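Local coordinates for protein DnaB intein (Synechocystis sp., PDB 1MI8) that probably excises itself from the replicative DNA helicase DnaB by protein splicing, joining the flanking sequences with a peptide bond, at residues Val58-Leu61 and Arg67-Lys70. The protein carries 4 engineered substitutions. Sequence-based numbering, arbitrary orientation.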
loop_
_atom_site.group_PDB
_atom_site.type_symbol
_atom_site.label_atom_id
_atom_site.label_comp_id
_atom_site.label_asym_id
_atom_site.label_seq_id
_atom_site.Cartn_x
_atom_site.Cartn_y
_atom_site.Cartn_z
ATOM N N VAL A 58 7.788 2.378 11.423
ATOM C CA VAL A 58 6.953 3.378 10.822
ATOM C C VAL A 58 6.798 3.170 9.305
ATOM O O VAL A 58 7.670 2.564 8.665
ATOM C CB VAL A 58 7.578 4.703 11.303
ATOM C CG1 VAL A 58 8.319 5.444 10.244
ATOM C CG2 VAL A 58 6.561 5.439 12.072
ATOM N N TYR A 59 5.729 3.712 8.740
ATOM C CA TYR A 59 5.398 3.537 7.329
ATOM C C TYR A 59 5.034 4.855 6.698
ATOM O O TYR A 59 4.282 5.617 7.288
ATOM C CB TYR A 59 4.162 2.643 7.185
ATOM C CG TYR A 59 4.264 1.294 7.844
ATOM C CD1 TYR A 59 4.191 1.149 9.224
ATOM C CD2 TYR A 59 4.462 0.170 7.066
ATOM C CE1 TYR A 59 4.326 -0.152 9.830
ATOM C CE2 TYR A 59 4.602 -1.095 7.619
ATOM C CZ TYR A 59 4.535 -1.263 8.996
ATOM O OH TYR A 59 4.682 -2.538 9.459
ATOM N N ILE A 60 5.536 5.105 5.490
ATOM C CA ILE A 60 5.219 6.330 4.747
ATOM C C ILE A 60 3.936 6.174 3.971
ATOM O O ILE A 60 3.833 5.287 3.106
ATOM C CB ILE A 60 6.254 6.648 3.664
ATOM C CG1 ILE A 60 7.610 6.929 4.294
ATOM C CG2 ILE A 60 5.753 7.787 2.816
ATOM C CD1 ILE A 60 8.780 7.040 3.240
ATOM N N LEU A 61 2.963 7.034 4.245
ATOM C CA LEU A 61 1.695 7.016 3.498
ATOM C C LEU A 61 1.754 8.285 2.632
ATOM O O LEU A 61 2.064 9.365 3.145
ATOM C CB LEU A 61 0.507 7.084 4.472
ATOM C CG LEU A 61 -0.892 7.445 3.958
ATOM C CD1 LEU A 61 -1.920 7.212 5.067
ATOM C CD2 LEU A 61 -0.945 8.956 3.570
ATOM N N ARG A 67 0.590 14.826 -0.247
ATOM C CA ARG A 67 0.696 14.907 1.201
ATOM C C ARG A 67 1.219 13.575 1.677
ATOM O O ARG A 67 0.865 12.525 1.132
ATOM C CB ARG A 67 -0.654 15.304 1.797
ATOM C CG ARG A 67 -0.856 16.763 1.494
ATOM C CD ARG A 67 -2.045 17.478 2.156
ATOM N NE ARG A 67 -2.432 18.505 1.192
ATOM C CZ ARG A 67 -3.404 19.385 1.322
ATOM N NH1 ARG A 67 -4.144 19.414 2.438
ATOM N NH2 ARG A 67 -3.642 20.197 0.270
ATOM N N THR A 68 2.089 13.619 2.682
ATOM C CA THR A 68 2.745 12.423 3.176
ATOM C C THR A 68 2.992 12.484 4.667
ATOM O O THR A 68 3.253 13.561 5.230
ATOM C CB THR A 68 4.143 12.278 2.541
ATOM O OG1 THR A 68 4.038 12.452 1.106
ATOM C CG2 THR A 68 4.694 10.918 2.814
ATOM N N ILE A 69 3.014 11.308 5.277
ATOM C CA ILE A 69 3.246 11.219 6.692
ATOM C C ILE A 69 3.795 9.841 7.027
ATOM O O ILE A 69 3.577 8.868 6.316
ATOM C CB ILE A 69 1.924 11.520 7.504
ATOM C CG1 ILE A 69 2.288 11.801 8.955
ATOM C CG2 ILE A 69 0.907 10.287 7.466
ATOM C CD1 ILE A 69 1.043 12.226 9.814
ATOM N N LYS A 70 4.574 9.774 8.091
ATOM C CA LYS A 70 5.145 8.531 8.524
ATOM C C LYS A 70 4.364 8.144 9.767
ATOM O O LYS A 70 4.225 8.967 10.683
ATOM C CB LYS A 70 6.600 8.726 8.860
ATOM C CG LYS A 70 7.514 8.735 7.646
ATOM C CD LYS A 70 8.989 8.856 8.124
ATOM C CE LYS A 70 9.294 10.250 8.763
ATOM N NZ LYS A 70 10.679 10.165 9.419
#
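L61 and I69 form a hydrogen-bonded pair in two antiparallel strands. L61 N donates to I69 O at 2.8 Å. I69 N returns a bond to L61 O at 3.0 Å. T68 CA also brings its hydrogen to L61 O. The neighbouring I60 and K70 form a non-hydrogen-bonded pair, their CA atoms 4.4 Å apart. Here K70 CA lies 3.3 Å from Y59 O in a CA-H...O contact, and I60 CA makes another to I69 O.

The segments belong to a beta hairpin of strands 41-63 and 68-71 in the all-beta intein splicing domain, which has the Hedgehog/intein (HINT) fold.

I60 and K70 lie side by side and point the same way, with I60 CG1 3.8 Å from K70 CG. The other branch of I60 reaches T68. The chi1 of I60, -64°, sets CG1 beside the backbone N and leaves CG2 anti to it. I60 CG2 and T68 CG2 lie 3.3 Å apart, closer than usual for two methyls. V58 crosses the start of the lysine chain, its CG1 4.0 Å from K70 CB.

On the face of L61 and I69, both side chains pack on F77. On the other face, K70 bends at chi3, and its NZ forms salt bridges with E134 and D7. T68 OG1 hydrogen-bonds back to G66 O, just before its strand.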